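Local coordinates for protein 3-oxo-glucose-6-phosphate:glutamate aminotransferase (Bacillus subtilis subsp. subtilis, PDB 4K2M) that catalyses the reversible pyridoxal phosphate-dependent transamination of 3-dehydro-glucose 6-phosphate with glutamate to give kanosamine 6-phosphate, working as a homodimer, at residues N88-V93 with D298-A303; N40-Q45 with M309-L314; T114-R119 with A259-N264; H55-Y60 with N316-F321. All coordinates share one frame; numbering follows the deposited sequence.

Interaction 1: N88-V93 with D298-A303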
loop_
_atom_site.group_PDB
_atom_site.type_symbol
_atom_site.label_atom_id
_atom_site.label_comp_id
_atom_site.label_asym_id
_atom_site.label_seq_id
_atom_site.Cartn_x
_atom_site.Cartn_y
_atom_site.Cartn_z
ATOM N N ASN A 88 19.188 -1.210 11.342
ATOM C CA ASN A 88 19.163 -1.018 12.791
ATOM C C ASN A 88 17.754 -0.884 13.363
ATOM O O ASN A 88 17.425 -1.520 14.366
ATOM C CB ASN A 88 20.000 0.202 13.202
ATOM C CG ASN A 88 21.483 -0.104 13.270
ATOM O OD1 ASN A 88 21.875 -1.246 13.508
ATOM N ND2 ASN A 88 22.316 0.914 13.056
ATOM N N THR A 89 16.927 -0.049 12.738
ATOM C CA THR A 89 15.565 0.136 13.232
ATOM C C THR A 89 14.710 -1.120 13.002
ATOM O O THR A 89 13.871 -1.464 13.835
ATOM C CB THR A 89 14.874 1.423 12.673
ATOM O OG1 THR A 89 13.809 1.815 13.550
ATOM C CG2 THR A 89 14.306 1.200 11.274
ATOM N N LEU A 90 14.947 -1.819 11.895
ATOM C CA LEU A 90 14.183 -3.022 11.583
ATOM C C LEU A 90 14.545 -4.155 12.534
ATOM O O LEU A 90 13.741 -5.047 12.790
ATOM C CB LEU A 90 14.398 -3.449 10.133
ATOM C CG LEU A 90 13.856 -2.436 9.119
ATOM C CD1 LEU A 90 13.929 -2.984 7.699
ATOM C CD2 LEU A 90 12.418 -1.989 9.469
ATOM N N THR A 91 15.768 -4.125 13.049
ATOM C CA THR A 91 16.172 -5.096 14.056
ATOM C C THR A 91 15.307 -4.949 15.309
ATOM O O THR A 91 15.030 -5.930 16.012
ATOM C CB THR A 91 17.662 -4.921 14.409
ATOM O OG1 THR A 91 18.451 -5.207 13.246
ATOM C CG2 THR A 91 18.064 -5.875 15.515
ATOM N N GLU A 92 14.859 -3.728 15.573
ATOM C CA GLU A 92 13.960 -3.455 16.700
ATOM C C GLU A 92 12.485 -3.611 16.341
ATOM O O GLU A 92 11.678 -4.065 17.166
ATOM C CB GLU A 92 14.182 -2.036 17.225
ATOM C CG GLU A 92 15.633 -1.686 17.495
ATOM C CD GLU A 92 15.806 -0.227 17.890
ATOM O OE1 GLU A 92 14.779 0.477 18.029
ATOM O OE2 GLU A 92 16.965 0.216 18.057
ATOM N N VAL A 93 12.108 -3.218 15.126
ATOM C CA VAL A 93 10.687 -3.267 14.764
ATOM C C VAL A 93 10.200 -4.684 14.465
ATOM O O VAL A 93 9.106 -5.067 14.890
ATOM C CB VAL A 93 10.357 -2.344 13.573
ATOM C CG1 VAL A 93 8.897 -2.489 13.181
ATOM C CG2 VAL A 93 10.636 -0.902 13.939
ATOM N N ASP A 298 1.952 1.837 6.369
ATOM C CA ASP A 298 2.375 0.758 7.252
ATOM C C ASP A 298 3.329 1.264 8.334
ATOM O O ASP A 298 4.196 2.099 8.062
ATOM C CB ASP A 298 3.094 -0.321 6.442
ATOM C CG ASP A 298 2.137 -1.150 5.602
ATOM O OD1 ASP A 298 0.945 -1.197 5.965
ATOM O OD2 ASP A 298 2.585 -1.731 4.591
ATOM N N ASN A 299 3.171 0.736 9.547
ATOM C CA ASN A 299 4.061 1.029 10.670
ATOM C C ASN A 299 5.520 0.774 10.315
ATOM O O ASN A 299 6.413 1.540 10.700
ATOM C CB ASN A 299 3.648 0.171 11.880
ATOM C CG ASN A 299 4.418 0.522 13.147
ATOM O OD1 ASN A 299 4.326 1.646 13.649
ATOM N ND2 ASN A 299 5.140 -0.452 13.696
ATOM N N LEU A 300 5.778 -0.311 9.589
ATOM C CA LEU A 300 7.155 -0.629 9.205
ATOM C C LEU A 300 7.736 0.507 8.369
ATOM O O LEU A 300 8.873 0.938 8.595
ATOM C CB LEU A 300 7.234 -1.963 8.450
ATOM C CG LEU A 300 8.664 -2.390 8.085
ATOM C CD1 LEU A 300 9.030 -3.676 8.793
ATOM C CD2 LEU A 300 8.832 -2.568 6.577
ATOM N N GLN A 301 6.948 1.028 7.432
ATOM C CA GLN A 301 7.436 2.113 6.583
ATOM C C GLN A 301 7.590 3.419 7.349
ATOM O O GLN A 301 8.473 4.222 7.039
ATOM C CB GLN A 301 6.521 2.341 5.367
ATOM C CG GLN A 301 6.507 1.200 4.352
ATOM C CD GLN A 301 7.890 0.847 3.794
ATOM O OE1 GLN A 301 8.803 1.676 3.757
ATOM N NE2 GLN A 301 8.044 -0.404 3.362
ATOM N N ALA A 302 6.722 3.653 8.325
ATOM C CA ALA A 302 6.858 4.849 9.168
ATOM C C ALA A 302 8.154 4.784 9.975
ATOM O O ALA A 302 8.833 5.798 10.161
ATOM C CB ALA A 302 5.631 5.027 10.082
ATOM N N ALA A 303 8.521 3.595 10.449
ATOM C CA ALA A 303 9.789 3.456 11.164
ATOM C C ALA A 303 10.952 3.765 10.230
ATOM O O ALA A 303 11.922 4.419 10.616
ATOM C CB ALA A 303 9.939 2.037 11.748
HETATM O O HOH W 1 12.842 4.694 13.246
#

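Interaction 2: N40-Q45 with M309-L314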
loop_
_atom_site.group_PDB
_atom_site.type_symbol
_atom_site.label_atom_id
_atom_site.label_comp_id
_atom_site.label_asym_id
_atom_site.label_seq_id
_atom_site.Cartn_x
_atom_site.Cartn_y
_atom_site.Cartn_z
ATOM N N ASN A 40 16.908 17.812 10.026
ATOM C CA ASN A 40 18.215 18.460 10.019
ATOM C C ASN A 40 19.300 17.605 10.654
ATOM O O ASN A 40 20.437 18.053 10.825
ATOM C CB ASN A 40 18.142 19.797 10.762
ATOM C CG ASN A 40 17.447 20.887 9.973
ATOM O OD1 ASN A 40 17.376 20.850 8.740
ATOM N ND2 ASN A 40 16.942 21.889 10.688
ATOM N N GLU A 41 18.978 16.366 11.007
ATOM C CA GLU A 41 19.918 15.564 11.787
ATOM C C GLU A 41 21.284 15.394 11.115
ATOM O O GLU A 41 22.328 15.488 11.773
ATOM C CB GLU A 41 19.309 14.209 12.168
ATOM C CG GLU A 41 18.330 14.289 13.337
ATOM C CD GLU A 41 19.010 14.698 14.635
ATOM O OE1 GLU A 41 18.475 15.582 15.338
ATOM O OE2 GLU A 41 20.078 14.129 14.953
ATOM N N ARG A 42 21.285 15.166 9.805
ATOM C CA ARG A 42 22.541 14.941 9.097
ATOM C C ARG A 42 23.353 16.223 8.904
ATOM O O ARG A 42 24.546 16.164 8.624
ATOM C CB ARG A 42 22.303 14.202 7.775
ATOM C CG ARG A 42 21.867 12.748 7.969
ATOM C CD ARG A 42 22.971 11.941 8.654
ATOM N NE ARG A 42 22.502 10.682 9.236
ATOM C CZ ARG A 42 22.101 10.540 10.498
ATOM N NH1 ARG A 42 22.100 11.585 11.318
ATOM N NH2 ARG A 42 21.698 9.353 10.942
ATOM N N TRP A 43 22.715 17.377 9.082
ATOM C CA TRP A 43 23.423 18.663 9.018
ATOM C C TRP A 43 24.319 18.841 10.247
ATOM O O TRP A 43 25.403 19.427 10.162
ATOM C CB TRP A 43 22.440 19.832 8.967
ATOM C CG TRP A 43 22.056 20.345 7.605
ATOM C CD1 TRP A 43 20.789 20.630 7.171
ATOM C CD2 TRP A 43 22.938 20.696 6.523
ATOM N NE1 TRP A 43 20.828 21.132 5.887
ATOM C CE2 TRP A 43 22.133 21.177 5.464
ATOM C CE3 TRP A 43 24.329 20.660 6.352
ATOM C CZ2 TRP A 43 22.666 21.603 4.248
ATOM C CZ3 TRP A 43 24.864 21.075 5.146
ATOM C CH2 TRP A 43 24.039 21.545 4.107
ATOM N N LYS A 44 23.854 18.331 11.386
ATOM C CA LYS A 44 24.536 18.509 12.676
ATOM C C LYS A 44 26.024 18.172 12.659
ATOM O O LYS A 44 26.859 18.967 13.106
ATOM C CB LYS A 44 23.853 17.679 13.763
ATOM C CG LYS A 44 22.521 18.229 14.249
ATOM C CD LYS A 44 21.976 17.347 15.366
ATOM C CE LYS A 44 21.095 18.127 16.332
ATOM N NZ LYS A 44 21.680 18.148 17.707
ATOM N N GLN A 45 26.362 16.991 12.159
ATOM C CA GLN A 45 27.762 16.580 12.120
ATOM C C GLN A 45 28.488 17.360 11.036
ATOM O O GLN A 45 29.635 17.789 11.210
ATOM C CB GLN A 45 27.878 15.077 11.848
ATOM C CG GLN A 45 29.309 14.588 11.610
ATOM C CD GLN A 45 30.194 14.689 12.849
ATOM O OE1 GLN A 45 29.723 14.557 13.982
ATOM N NE2 GLN A 45 31.485 14.921 12.634
ATOM N N MET A 309 14.214 10.345 6.951
ATOM C CA MET A 309 13.903 11.765 7.046
ATOM C C MET A 309 15.075 12.554 7.590
ATOM O O MET A 309 15.154 13.765 7.372
ATOM C CB MET A 309 12.678 12.000 7.940
ATOM C CG MET A 309 11.965 13.321 7.686
ATOM S SD MET A 309 10.380 13.396 8.563
ATOM C CE MET A 309 10.577 11.919 9.545
ATOM N N LYS A 310 15.981 11.880 8.295
ATOM C CA LYS A 310 17.140 12.558 8.877
ATOM C C LYS A 310 18.053 13.139 7.809
ATOM O O LYS A 310 18.896 13.994 8.101
ATOM C CB LYS A 310 17.927 11.592 9.759
ATOM C CG LYS A 310 17.114 11.043 10.918
ATOM C CD LYS A 310 17.874 9.928 11.618
ATOM C CE LYS A 310 17.118 9.481 12.860
ATOM N NZ LYS A 310 17.826 8.371 13.555
ATOM N N TYR A 311 17.871 12.679 6.575
ATOM C CA TYR A 311 18.707 13.080 5.448
ATOM C C TYR A 311 18.053 14.161 4.581
ATOM O O TYR A 311 18.688 14.679 3.664
ATOM C CB TYR A 311 19.054 11.848 4.580
ATOM C CG TYR A 311 19.885 10.806 5.302
ATOM C CD1 TYR A 311 21.252 10.683 5.071
ATOM C CD2 TYR A 311 19.296 9.947 6.223
ATOM C CE1 TYR A 311 22.013 9.722 5.754
ATOM C CE2 TYR A 311 20.046 8.989 6.905
ATOM C CZ TYR A 311 21.394 8.885 6.671
ATOM O OH TYR A 311 22.094 7.920 7.371
ATOM N N LEU A 312 16.804 14.524 4.874
ATOM C CA LEU A 312 16.023 15.383 3.967
ATOM C C LEU A 312 16.558 16.807 3.750
ATOM O O LEU A 312 16.698 17.254 2.612
ATOM C CB LEU A 312 14.545 15.429 4.391
ATOM C CG LEU A 312 13.618 16.332 3.578
ATOM C CD1 LEU A 312 13.654 15.943 2.093
ATOM C CD2 LEU A 312 12.182 16.261 4.139
ATOM N N SER A 313 16.852 17.533 4.825
ATOM C CA SER A 313 17.365 18.892 4.642
ATOM C C SER A 313 18.667 18.897 3.855
ATOM O O SER A 313 18.835 19.714 2.941
ATOM C CB SER A 313 17.555 19.600 5.976
ATOM O OG SER A 313 16.293 19.831 6.565
ATOM N N LEU A 314 19.579 17.993 4.203
ATOM C CA LEU A 314 20.862 17.915 3.495
ATOM C C LEU A 314 20.631 17.557 2.028
ATOM O O LEU A 314 21.214 18.160 1.131
ATOM C CB LEU A 314 21.781 16.881 4.131
ATOM C CG LEU A 314 23.041 16.578 3.308
ATOM C CD1 LEU A 314 23.963 17.803 3.255
ATOM C CD2 LEU A 314 23.785 15.356 3.835
HETATM O O HOH W 2 19.064 22.312 4.108
#

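Interaction 3: T114-R119 with A259-N264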
loop_
_atom_site.group_PDB
_atom_site.type_symbol
_atom_site.label_atom_id
_atom_site.label_comp_id
_atom_site.label_asym_id
_atom_site.label_seq_id
_atom_site.Cartn_x
_atom_site.Cartn_y
_atom_site.Cartn_z
ATOM N N THR A 114 4.687 18.779 12.570
ATOM C CA THR A 114 5.585 19.848 13.001
ATOM C C THR A 114 6.358 20.444 11.829
ATOM O O THR A 114 6.490 21.670 11.700
ATOM C CB THR A 114 6.561 19.336 14.054
ATOM O OG1 THR A 114 5.817 18.845 15.176
ATOM C CG2 THR A 114 7.510 20.451 14.507
ATOM N N TYR A 115 6.853 19.575 10.960
ATOM C CA TYR A 115 7.613 20.025 9.801
ATOM C C TYR A 115 6.764 20.854 8.850
ATOM O O TYR A 115 7.199 21.904 8.381
ATOM C CB TYR A 115 8.208 18.815 9.093
ATOM C CG TYR A 115 9.011 19.113 7.847
ATOM C CD1 TYR A 115 10.289 19.667 7.928
ATOM C CD2 TYR A 115 8.507 18.793 6.589
ATOM C CE1 TYR A 115 11.038 19.909 6.782
ATOM C CE2 TYR A 115 9.245 19.033 5.437
ATOM C CZ TYR A 115 10.505 19.585 5.540
ATOM O OH TYR A 115 11.240 19.816 4.400
ATOM N N LEU A 116 5.542 20.395 8.577
ATOM C CA LEU A 116 4.658 21.080 7.645
ATOM C C LEU A 116 3.908 22.258 8.260
ATOM O O LEU A 116 3.285 23.029 7.534
ATOM C CB LEU A 116 3.639 20.086 7.076
ATOM C CG LEU A 116 4.193 18.920 6.263
ATOM C CD1 LEU A 116 3.084 17.908 5.947
ATOM C CD2 LEU A 116 4.815 19.429 4.975
ATOM N N HIS A 117 3.965 22.388 9.588
ATOM C CA HIS A 117 3.117 23.345 10.317
ATOM C C HIS A 117 1.644 23.159 9.963
ATOM O O HIS A 117 0.921 24.132 9.708
ATOM C CB HIS A 117 3.533 24.806 10.058
ATOM C CG HIS A 117 4.956 25.107 10.427
ATOM N ND1 HIS A 117 5.404 25.119 11.731
ATOM C CD2 HIS A 117 6.030 25.411 9.660
ATOM C CE1 HIS A 117 6.692 25.414 11.750
ATOM N NE2 HIS A 117 7.097 25.594 10.506
ATOM N N LYS A 118 1.205 21.899 9.929
ATOM C CA LYS A 118 -0.200 21.571 9.707
ATOM C C LYS A 118 -0.648 20.775 10.920
ATOM O O LYS A 118 0.104 19.930 11.419
ATOM C CB LYS A 118 -0.350 20.720 8.434
ATOM C CG LYS A 118 -0.243 21.520 7.134
ATOM C CD LYS A 118 -1.486 22.379 6.944
ATOM C CE LYS A 118 -1.360 23.297 5.731
ATOM N NZ LYS A 118 -2.614 24.091 5.523
ATOM N N ARG A 119 -1.864 21.034 11.388
ATOM C CA ARG A 119 -2.312 20.457 12.650
ATOM C C ARG A 119 -2.507 18.942 12.563
ATOM O O ARG A 119 -2.234 18.226 13.520
ATOM C CB ARG A 119 -3.607 21.129 13.119
ATOM C CG ARG A 119 -3.487 22.636 13.325
ATOM C CD ARG A 119 -4.846 23.243 13.661
ATOM N NE ARG A 119 -5.427 22.582 14.824
ATOM C CZ ARG A 119 -6.676 22.752 15.243
ATOM N NH1 ARG A 119 -7.495 23.569 14.595
ATOM N NH2 ARG A 119 -7.107 22.098 16.314
ATOM N N ALA A 259 1.019 11.052 2.377
ATOM C CA ALA A 259 0.333 11.667 3.506
ATOM C C ALA A 259 -0.647 12.718 3.074
ATOM O O ALA A 259 -0.507 13.315 2.006
ATOM C CB ALA A 259 1.333 12.269 4.471
ATOM N N ILE A 260 -1.631 12.952 3.933
ATOM C CA ILE A 260 -2.547 14.072 3.781
ATOM C C ILE A 260 -2.282 15.015 4.949
ATOM O O ILE A 260 -2.158 14.568 6.086
ATOM C CB ILE A 260 -3.988 13.589 3.892
ATOM C CG1 ILE A 260 -4.344 12.699 2.703
ATOM C CG2 ILE A 260 -4.948 14.778 3.919
ATOM C CD1 ILE A 260 -5.668 11.955 2.890
ATOM N N ALA A 261 -2.188 16.314 4.684
ATOM C CA ALA A 261 -2.010 17.273 5.769
ATOM C C ALA A 261 -3.100 18.317 5.700
ATOM O O ALA A 261 -3.445 18.791 4.621
ATOM C CB ALA A 261 -0.643 17.925 5.693
ATOM N N THR A 262 -3.669 18.662 6.852
ATOM C CA THR A 262 -4.714 19.683 6.878
ATOM C C THR A 262 -4.747 20.343 8.241
ATOM O O THR A 262 -4.287 19.757 9.225
ATOM C CB THR A 262 -6.110 19.104 6.518
ATOM O OG1 THR A 262 -7.062 20.180 6.425
ATOM C CG2 THR A 262 -6.588 18.099 7.573
ATOM N N ASP A 263 -5.261 21.574 8.287
ATOM C CA ASP A 263 -5.501 22.240 9.558
ATOM C C ASP A 263 -6.918 22.005 10.074
ATOM O O ASP A 263 -7.231 22.343 11.215
ATOM C CB ASP A 263 -5.236 23.747 9.443
ATOM C CG ASP A 263 -3.756 24.086 9.443
ATOM O OD1 ASP A 263 -2.966 23.353 10.080
ATOM O OD2 ASP A 263 -3.376 25.103 8.818
ATOM N N ASN A 264 -7.779 21.421 9.245
ATOM C CA ASN A 264 -9.184 21.314 9.614
ATOM C C ASN A 264 -9.493 19.990 10.297
ATOM O O ASN A 264 -9.320 18.932 9.697
ATOM C CB ASN A 264 -10.086 21.468 8.391
ATOM C CG ASN A 264 -11.543 21.558 8.773
ATOM O OD1 ASN A 264 -12.193 20.543 9.021
ATOM N ND2 ASN A 264 -12.064 22.782 8.842
HETATM O O HOH W 3 -1.124 25.938 9.268
HETATM O O HOH W 4 -1.248 25.183 11.423
HETATM O O HOH W 5 -5.518 23.065 5.805
HETATM O O HOH W 6 -3.354 21.672 3.638
#

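Interaction 4: H55-Y60 with N316-F321. With ACT (acetate ion), chain F.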
loop_
_atom_site.group_PDB
_atom_site.type_symbol
_atom_site.label_atom_id
_atom_site.label_comp_id
_atom_site.label_asym_id
_atom_site.label_seq_id
_atom_site.Cartn_x
_atom_site.Cartn_y
_atom_site.Cartn_z
ATOM N N HIS A 55 33.800 19.668 -2.248
ATOM C CA HIS A 55 34.536 18.565 -1.660
ATOM C C HIS A 55 33.770 17.839 -0.550
ATOM O O HIS A 55 33.713 16.596 -0.524
ATOM C CB HIS A 55 35.894 19.020 -1.116
ATOM C CG HIS A 55 36.696 17.887 -0.566
ATOM N ND1 HIS A 55 37.266 16.923 -1.374
ATOM C CD2 HIS A 55 36.969 17.520 0.709
ATOM C CE1 HIS A 55 37.883 16.032 -0.618
ATOM N NE2 HIS A 55 37.710 16.366 0.648
ATOM N N ASP A 56 33.200 18.598 0.385
ATOM C CA ASP A 56 32.675 17.981 1.605
ATOM C C ASP A 56 31.310 17.336 1.411
ATOM O O ASP A 56 31.022 16.297 2.020
ATOM C CB ASP A 56 32.649 18.982 2.769
ATOM C CG ASP A 56 34.044 19.417 3.188
ATOM O OD1 ASP A 56 34.914 18.536 3.335
ATOM O OD2 ASP A 56 34.262 20.635 3.360
ATOM N N LEU A 57 30.476 17.927 0.557
ATOM C CA LEU A 57 29.155 17.343 0.311
ATOM C C LEU A 57 29.130 16.413 -0.893
ATOM O O LEU A 57 28.364 15.457 -0.914
ATOM C CB LEU A 57 28.083 18.424 0.148
ATOM C CG LEU A 57 27.926 19.373 1.333
ATOM C CD1 LEU A 57 26.663 20.217 1.177
ATOM C CD2 LEU A 57 27.909 18.591 2.648
ATOM N N PHE A 58 29.961 16.693 -1.897
ATOM C CA PHE A 58 29.895 15.945 -3.153
ATOM C C PHE A 58 31.105 15.070 -3.443
ATOM O O PHE A 58 31.081 14.273 -4.379
ATOM C CB PHE A 58 29.666 16.897 -4.331
ATOM C CG PHE A 58 28.270 17.450 -4.389
ATOM C CD1 PHE A 58 27.279 16.770 -5.096
ATOM C CD2 PHE A 58 27.945 18.644 -3.746
ATOM C CE1 PHE A 58 25.987 17.267 -5.150
ATOM C CE2 PHE A 58 26.645 19.152 -3.795
ATOM C CZ PHE A 58 25.671 18.464 -4.503
ATOM N N ASN A 59 32.150 15.218 -2.640
ATOM C CA ASN A 59 33.418 14.516 -2.882
ATOM C C ASN A 59 33.850 14.652 -4.353
ATOM O O ASN A 59 34.195 13.661 -5.006
ATOM C CB ASN A 59 33.314 13.036 -2.493
ATOM C CG ASN A 59 34.672 12.344 -2.457
ATOM O OD1 ASN A 59 35.685 12.971 -2.171
ATOM N ND2 ASN A 59 34.689 11.044 -2.744
ATOM N N TYR A 60 33.828 15.887 -4.853
ATOM C CA TYR A 60 34.107 16.195 -6.263
ATOM C C TYR A 60 35.435 15.563 -6.690
ATOM O O TYR A 60 36.474 15.796 -6.061
ATOM C CB TYR A 60 34.203 17.718 -6.437
ATOM C CG TYR A 60 34.216 18.241 -7.871
ATOM C CD1 TYR A 60 33.861 17.432 -8.947
ATOM C CD2 TYR A 60 34.595 19.544 -8.135
ATOM C CE1 TYR A 60 33.877 17.922 -10.252
ATOM C CE2 TYR A 60 34.615 20.051 -9.431
ATOM C CZ TYR A 60 34.246 19.241 -10.485
ATOM O OH TYR A 60 34.258 19.762 -11.772
ATOM N N ASN A 316 17.905 17.966 0.158
ATOM C CA ASN A 316 17.273 19.052 -0.582
ATOM C C ASN A 316 18.291 20.152 -0.857
ATOM O O ASN A 316 18.286 20.745 -1.936
ATOM C CB ASN A 316 16.039 19.603 0.143
ATOM C CG ASN A 316 14.757 18.916 -0.297
ATOM O OD1 ASN A 316 14.798 17.823 -0.875
ATOM N ND2 ASN A 316 13.616 19.558 -0.048
ATOM N N PHE A 317 19.188 20.400 0.088
ATOM C CA PHE A 317 20.235 21.377 -0.171
ATOM C C PHE A 317 21.130 20.920 -1.336
ATOM O O PHE A 317 21.482 21.716 -2.228
ATOM C CB PHE A 317 21.094 21.642 1.071
ATOM C CG PHE A 317 22.167 22.654 0.821
ATOM C CD1 PHE A 317 21.879 24.011 0.880
ATOM C CD2 PHE A 317 23.448 22.242 0.472
ATOM C CE1 PHE A 317 22.862 24.952 0.624
ATOM C CE2 PHE A 317 24.438 23.166 0.213
ATOM C CZ PHE A 317 24.155 24.522 0.290
ATOM N N LYS A 318 21.487 19.643 -1.355
ATOM C CA LYS A 318 22.344 19.148 -2.433
ATOM C C LYS A 318 21.650 19.287 -3.784
ATOM O O LYS A 318 22.290 19.634 -4.777
ATOM C CB LYS A 318 22.771 17.705 -2.166
ATOM C CG LYS A 318 23.838 17.589 -1.047
ATOM C CD LYS A 318 24.279 16.144 -0.864
ATOM C CE LYS A 318 25.301 15.743 -1.926
ATOM N NZ LYS A 318 25.694 14.300 -1.758
ATOM N N ARG A 319 20.351 19.012 -3.821
ATOM C CA ARG A 319 19.578 19.234 -5.045
ATOM C C ARG A 319 19.636 20.675 -5.502
ATOM O O ARG A 319 19.804 20.944 -6.699
ATOM C CB ARG A 319 18.116 18.814 -4.847
ATOM C CG ARG A 319 17.926 17.316 -4.719
ATOM C CD ARG A 319 16.437 17.032 -4.457
ATOM N NE ARG A 319 16.166 15.596 -4.375
ATOM C CZ ARG A 319 15.836 14.837 -5.417
ATOM N NH1 ARG A 319 15.719 15.378 -6.621
ATOM N NH2 ARG A 319 15.646 13.526 -5.256
ATOM N N LEU A 320 19.503 21.607 -4.557
ATOM C CA LEU A 320 19.559 23.023 -4.897
ATOM C C LEU A 320 20.943 23.378 -5.464
ATOM O O LEU A 320 21.052 24.131 -6.445
ATOM C CB LEU A 320 19.257 23.885 -3.666
ATOM C CG LEU A 320 19.623 25.367 -3.785
ATOM C CD1 LEU A 320 18.767 26.066 -4.831
ATOM C CD2 LEU A 320 19.523 26.073 -2.426
ATOM N N PHE A 321 21.993 22.850 -4.839
ATOM C CA PHE A 321 23.349 23.138 -5.300
ATOM C C PHE A 321 23.509 22.662 -6.731
ATOM O O PHE A 321 24.054 23.375 -7.581
ATOM C CB PHE A 321 24.412 22.476 -4.417
ATOM C CG PHE A 321 25.821 22.822 -4.820
ATOM C CD1 PHE A 321 26.395 24.020 -4.405
ATOM C CD2 PHE A 321 26.561 21.969 -5.629
ATOM C CE1 PHE A 321 27.693 24.361 -4.774
ATOM C CE2 PHE A 321 27.862 22.300 -6.005
ATOM C CZ PHE A 321 28.422 23.506 -5.578
HETATM C C ACT F . 14.749 12.306 -8.162
HETATM O O ACT F . 15.269 13.400 -8.007
HETATM O OXT ACT F . 14.844 11.467 -7.273
HETATM C CH3 ACT F . 14.025 12.005 -9.451
#

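Interaction 1: N88-V93 with D298-A303
Apolar contacts between two roughly antiparallel helix segments make up most of this interface: the axes of 88-93 and 299-303 run at 145° and approach to 10.4 Å. Val93 and Ala303 point at each other, and the Val93 methyl CG2 sits 3.7 Å from Ala303 CB. One turn away Leu90 and Leu300 cross at about a right angle, with Leu90 CD2 lying 3.8 Å from Leu300 CD1; CG of Leu300 stands anti to its backbone N (chi1 -177°), which carries the branch across. Leu90 also packs on Leu90 of the second subunit, so this layer borders the dimer interface.

Polar contact is indirect. Thr89 OG1, anti to the backbone N (chi1 -158°), donates to a water 3.1 Å away, and that water donates to Ala303 O at 2.8 Å, while Thr89 CG2 faces the same carbonyl. Asn299 ND2 comes within 4.3 Å of Val93 CG1 but is held by the Lys98 carbonyl. The Asn299 side chain lies about 6 Å from that of Thr100, a substrate-binding residue.

With all six touching residues buried and a single water as the polar bridge, the chemistry implies association of these helices in the aminotransferase fold chiefly by methyl packing.

Interaction 2: N40-Q45 with M309-L314
Arg42, Lys310 and Leu314 bury the most area here. Arg42 N donates to Lys310 O at 3.2 Å, in the carbonyl plane (N-H...O 149°). Bent at chi2 (-64°), its side chain runs over one face of the Tyr311 ring: CG makes a CH-pi contact 3.7 Å from the centroid, guanidinium and ring planes being 77° apart. Arg42 NH2 makes a salt bridge and Tyr311 OH a hydrogen bond, both to Asp85 OD2. The extended Lys310 chain crosses Arg42 obliquely, with CB over one face of its guanidinium and 3.8 Å from Glu41 CB; NZ forms a salt bridge with Glu307. Leu314 places CD1 over the six-membered ring of Trp43, 3.9 Å from its centroid. Ser313 OG donates to Asn40 OD1 at 2.6 Å, from above the carbonyl plane, and a water links Trp43 NE1 to Ser313 O.

Helix 41-46 of the N-terminal domain lies against the aminotransferase domain's 3-10 segment 309-311 and the first residues of helix 312-329, with helix 13-24 on Trp43 and helix 80-93 on Tyr311.

Interaction 3: T114-R119 with A259-N264
A single carboxylate, that of Asp263, is met by a backbone N-H, a lysine ammonium and two waters where a Schellman-capped helix ends beside the central seven-stranded mixed sheet of the aminotransferase fold. His117, with positive phi, is the C-prime residue closing helix 103-116; the chain then turns into strand 120-124, an outermost strand of the sheet in this chain, and 258-262 lies second, antiparallel to it.

Asp263 has CG anti to its carbonyl carbon (chi1 -77°), and OD1 accepts from Arg119 N at 2.9 Å, met nearly along its C-O axis with an N-H...O angle of 152°. OD2 forms a salt bridge with Lys118 NZ that is long, at 3.5 Å. Two waters tie the carboxylate to the carbonyl of His117. Such donors would be expected to favour the ionised acid.

Lys118, bent at chi2 (-72°), crosses Asp263 at about a right angle, and NZ donates to Gly235 O, its stronger partner. Ala261 CB meets both Lys118 CG and Leu116 CD1, the latter at 3.7 Å. On the strand side, the Thr262 hydroxyl is hydrogen-bonded to Asp239 O, and its OG1 accepts from Asn264 N at 3.2 Å, which closes an ST turn.

Interaction 4: H55-Y60 with N316-F321
Segment 55-60, on helix 53-57 of the N-terminal domain, packs here on helix 312-329 of the aminotransferase domain. Phe58 and Lys318 carry the contact. Lys318 CG stands anti to the carbonyl carbon, and a bend at chi3 (80°) brings the chain over one face of the Phe58 ring, where CE makes a CH-pi contact 3.8 Å from the centroid. NZ lies farther out, 4.7 Å from that centroid and 21° off the normal, a cation-pi arrangement. The same NZ donates to Leu57 O at 3.0 Å, approaching from above the carbonyl plane, and has a weak further bond to Pro419 O. Asn59 then has positive phi.

The Phe58 and Phe321 rings meet obliquely, their planes 35° apart, and Phe58 CE2 comes within 3.4 Å of Phe321 CD2. Leu57 CD1 reaches Phe317 CE2 at 3.8 Å, the two side chains crossing at about a right angle. Arg319 NH1 and NH2 both donate to an acetate ion, probably from the crystallisation liquor, NH1 to its O at a very short 2.5 Å; NH1 is also hydrogen-bonded to Trp350 O.

Leu423 of helix 423-441 touches both Phe58 and Phe321. The arrangement is an interdomain contact, with cation-pi and CH-pi interactions over a phenylalanine face.

In the fold
From the N terminus, helix 41-46 enters interaction 2 and helix 53-57 enters interaction 4, and both meet helix 312-329. Because their segments alternate along the chain, these two loops cross; they also touch, Trp43 CZ2 lying 3.5 Å from Phe317 CB. Together they fasten the N-terminal domain to the aminotransferase domain. Interaction 1, nested inside both loops, closes helix 80-93 onto helix 299-308, near the second subunit. Interaction 3 is nested deeper, inside the loop of interaction 1, and joins the end of helix 103-116 to strand 258-262 of the central sheet. It meets interaction 2 where Tyr115 OH packs against Leu312 CD2, at 3.7 Å.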